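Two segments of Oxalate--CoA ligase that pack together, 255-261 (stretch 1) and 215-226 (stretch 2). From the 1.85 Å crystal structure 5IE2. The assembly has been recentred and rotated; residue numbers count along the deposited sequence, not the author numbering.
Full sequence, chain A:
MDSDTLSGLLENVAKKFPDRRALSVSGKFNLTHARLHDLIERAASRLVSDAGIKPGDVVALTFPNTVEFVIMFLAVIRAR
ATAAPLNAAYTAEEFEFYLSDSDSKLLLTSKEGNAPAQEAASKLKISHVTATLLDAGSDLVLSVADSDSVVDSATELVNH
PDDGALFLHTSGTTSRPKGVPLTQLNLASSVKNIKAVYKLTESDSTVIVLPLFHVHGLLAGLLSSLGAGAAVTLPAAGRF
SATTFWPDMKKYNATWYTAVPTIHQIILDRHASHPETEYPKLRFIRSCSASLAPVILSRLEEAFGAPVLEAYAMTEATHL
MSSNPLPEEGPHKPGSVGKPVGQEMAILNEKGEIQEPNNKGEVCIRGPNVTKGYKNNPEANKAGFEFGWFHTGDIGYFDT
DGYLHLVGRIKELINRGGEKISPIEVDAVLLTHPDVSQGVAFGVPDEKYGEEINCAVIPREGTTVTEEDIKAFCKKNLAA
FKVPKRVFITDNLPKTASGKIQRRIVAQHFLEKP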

# COMPACT_ATOMS: atom_id res chain seq x y z
N THR A 255 -2.42 12.58 14.02
CA THR A 255 -2.34 13.82 13.26
C THR A 255 -2.60 13.57 11.77
O THR A 255 -2.69 14.53 11.00
CB THR A 255 -0.96 14.49 13.39
OG1 THR A 255 0.04 13.56 12.97
CG2 THR A 255 -0.68 14.92 14.87
N TRP A 256 -2.65 12.29 11.38
CA TRP A 256 -2.93 11.98 9.95
C TRP A 256 -3.30 10.51 9.86
O TRP A 256 -3.06 9.74 10.82
CB TRP A 256 -1.67 12.30 9.09
CG TRP A 256 -0.52 11.40 9.36
CD1 TRP A 256 0.26 11.38 10.50
CD2 TRP A 256 -0.01 10.36 8.50
NE1 TRP A 256 1.24 10.41 10.38
CE2 TRP A 256 1.12 9.80 9.15
CE3 TRP A 256 -0.37 9.91 7.20
CZ2 TRP A 256 1.91 8.76 8.56
CZ3 TRP A 256 0.43 8.88 6.59
CH2 TRP A 256 1.53 8.30 7.30
N TYR A 257 -3.80 10.06 8.68
CA TYR A 257 -3.82 8.64 8.37
C TYR A 257 -3.77 8.49 6.83
O TYR A 257 -3.99 9.47 6.09
CB TYR A 257 -5.06 7.88 8.96
CG TYR A 257 -6.39 8.08 8.25
CD1 TYR A 257 -6.87 7.14 7.32
CD2 TYR A 257 -7.17 9.20 8.51
CE1 TYR A 257 -8.09 7.31 6.67
CE2 TYR A 257 -8.39 9.39 7.88
CZ TYR A 257 -8.86 8.43 6.96
OH TYR A 257 -10.06 8.61 6.33
N THR A 258 -3.48 7.27 6.42
CA THR A 258 -3.46 6.96 4.99
C THR A 258 -4.29 5.71 4.77
O THR A 258 -4.27 4.76 5.61
CB THR A 258 -2.00 6.79 4.49
OG1 THR A 258 -2.01 6.57 3.07
CG2 THR A 258 -1.30 5.58 5.16
N ALA A 259 -5.02 5.67 3.65
CA ALA A 259 -5.84 4.51 3.37
C ALA A 259 -6.08 4.44 1.89
O ALA A 259 -5.72 5.37 1.14
CB ALA A 259 -7.17 4.56 4.13
N VAL A 260 -6.68 3.36 1.45
CA VAL A 260 -7.09 3.24 0.03
C VAL A 260 -8.57 3.71 -0.11
O VAL A 260 -9.33 3.71 0.89
CB VAL A 260 -6.93 1.79 -0.47
CG1 VAL A 260 -5.44 1.34 -0.30
CG2 VAL A 260 -7.89 0.84 0.33
N PRO A 261 -9.01 4.06 -1.32
CA PRO A 261 -10.39 4.57 -1.45
C PRO A 261 -11.48 3.65 -0.85
O PRO A 261 -12.42 4.18 -0.25
CB PRO A 261 -10.58 4.69 -2.96
CG PRO A 261 -9.16 5.12 -3.44
CD PRO A 261 -8.23 4.23 -2.57
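Stretch 2 (215-226) VHGLLAGLLSSL

Stretch 2 is helical from Val215 to Leu226, and the helix continues later in the chain. It is not a regular alpha helix throughout. A wider pi-type turn spans 216-223, where Leu222 N bonds to Gly217 O at 3.0 Å and Leu223 N to Leu218 O at 2.9 Å. Bonds of the i to i-4 kind occur alongside these: Leu219 N to Val215 O at 2.8 Å, Ala220 N to His216 O at 3.0 Å and Leu226 N to Leu222 O at 3.1 Å.

Stretch 1 runs as an extended strand through Thr258 and Ala259, then leaves it at Val260, the N-cap position right before another helix. The helix of stretch 2 lies almost antiparallel to the strand. Their N-to-C directions make an angle of 160°, and the axes approach to 8.7 Å. The closest CA atoms across the pair are those of Thr258 and Gly221, 6.6 Å apart. With the directions opposed, the start of the helix lies near Val260 and its later part near Trp256.

The strand alternates in the usual way. Trp256 and Thr258 point toward the helix, while Tyr257 and Ala259 point away. The contact is small, 278 Å² over both sides, and every residue in it is buried.

His216 has the largest covered area. Its chi1 is t, and its ring reaches the strand edge-on at Thr258. NE2 of His216 and OG1 of Thr258 form a short hydrogen bond of 2.6 Å; either could be the donor. Ala259 O also lies near the ring plane, 3.5 Å from His216 CE1. Val260 CG1 packs 3.7 Å from His216 ND1, an atom hydrogen-bonded elsewhere in the structure.

The methyl of Thr258 rests on the helix at Ala220 and Gly221. Thr258 CG2 is 4.3 Å from Ala220 CB and 4.2 Å from Gly221 N. Trp256 CH2 lies 4.2 Å from Gly221 CA. A CB on Gly221 would come within 3.1 Å of Gly217 O, so the crowding would be inside the helix and not against the strand.

The Trp256 indole meets the helix with its edge. CH2 of Trp256 is 3.4 Å from Ala220 O, a carbonyl left without a hydrogen-bond partner. CZ2 of Trp256 is 3.4 Å from Ser225 OG. Ser225 OG donates to Gly221 O at 2.8 Å. A water completes the link: it donates to Ser225 OG at 2.8 Å and accepts from Trp256 NE1 at 2.9 Å.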

# COMPACT_ATOMS: atom_id res chain seq x y z
N VAL A 215 2.94 -2.83 0.43
CA VAL A 215 3.83 -1.66 0.66
C VAL A 215 3.14 -0.40 1.09
O VAL A 215 3.82 0.46 1.61
CB VAL A 215 4.64 -1.21 -0.61
CG1 VAL A 215 5.83 -2.10 -0.86
CG2 VAL A 215 3.71 -1.11 -1.80
N HIS A 216 1.83 -0.22 0.85
CA HIS A 216 1.21 1.06 1.25
C HIS A 216 1.23 1.19 2.79
O HIS A 216 1.80 2.14 3.36
CB HIS A 216 -0.22 1.15 0.68
CG HIS A 216 -0.97 2.42 1.02
ND1 HIS A 216 -2.14 2.76 0.37
CD2 HIS A 216 -0.79 3.34 1.99
CE1 HIS A 216 -2.61 3.89 0.89
NE2 HIS A 216 -1.83 4.24 1.89
N GLY A 217 0.61 0.24 3.49
CA GLY A 217 0.62 0.33 4.95
C GLY A 217 2.03 0.20 5.50
O GLY A 217 2.41 0.90 6.45
N LEU A 218 2.83 -0.69 4.91
CA LEU A 218 4.19 -0.91 5.42
C LEU A 218 5.09 0.33 5.27
O LEU A 218 5.71 0.75 6.25
CB LEU A 218 4.84 -2.08 4.68
CG LEU A 218 6.21 -2.56 5.09
CD1 LEU A 218 6.12 -3.01 6.56
CD2 LEU A 218 6.64 -3.75 4.20
N LEU A 219 5.20 0.88 4.05
CA LEU A 219 6.12 2.03 3.82
C LEU A 219 5.58 3.34 4.35
O LEU A 219 6.30 4.12 4.98
CB LEU A 219 6.44 2.23 2.30
CG LEU A 219 7.70 1.52 1.84
CD1 LEU A 219 8.98 2.18 2.45
CD2 LEU A 219 7.66 -0.02 2.17
N ALA A 220 4.32 3.66 4.07
CA ALA A 220 3.82 4.98 4.44
C ALA A 220 3.37 5.02 5.88
O ALA A 220 3.78 5.90 6.63
CB ALA A 220 2.63 5.41 3.51
N GLY A 221 2.46 4.12 6.24
CA GLY A 221 1.95 4.16 7.62
C GLY A 221 3.02 3.82 8.67
O GLY A 221 3.18 4.55 9.65
N LEU A 222 3.74 2.72 8.47
CA LEU A 222 4.65 2.23 9.51
C LEU A 222 6.07 2.81 9.36
O LEU A 222 6.55 3.55 10.24
CB LEU A 222 4.71 0.68 9.49
CG LEU A 222 5.72 0.11 10.49
CD1 LEU A 222 5.27 0.36 12.00
CD2 LEU A 222 6.01 -1.38 10.19
N LEU A 223 6.75 2.49 8.26
CA LEU A 223 8.19 2.76 8.25
C LEU A 223 8.47 4.25 8.15
O LEU A 223 9.47 4.71 8.71
CB LEU A 223 8.88 2.02 7.09
CG LEU A 223 8.82 0.47 7.23
CD1 LEU A 223 9.43 -0.26 5.98
CD2 LEU A 223 9.50 -0.00 8.56
N SER A 224 7.67 5.01 7.40
CA SER A 224 7.99 6.44 7.26
C SER A 224 7.72 7.18 8.59
O SER A 224 8.43 8.17 8.93
CB SER A 224 7.17 7.09 6.13
OG SER A 224 7.59 6.47 4.87
N SER A 225 6.69 6.72 9.31
CA SER A 225 6.45 7.28 10.67
C SER A 225 7.65 7.03 11.57
O SER A 225 8.15 7.93 12.24
CB SER A 225 5.20 6.65 11.32
OG SER A 225 4.03 7.00 10.61
N LEU A 226 8.09 5.79 11.63
CA LEU A 226 9.21 5.45 12.53
C LEU A 226 10.45 6.22 12.09
O LEU A 226 11.24 6.71 12.91
CB LEU A 226 9.50 3.97 12.51
CG LEU A 226 8.37 3.05 13.05
CD1 LEU A 226 8.86 1.62 12.91
CD2 LEU A 226 8.09 3.38 14.54
O HOH W 1 2.85 8.93 12.29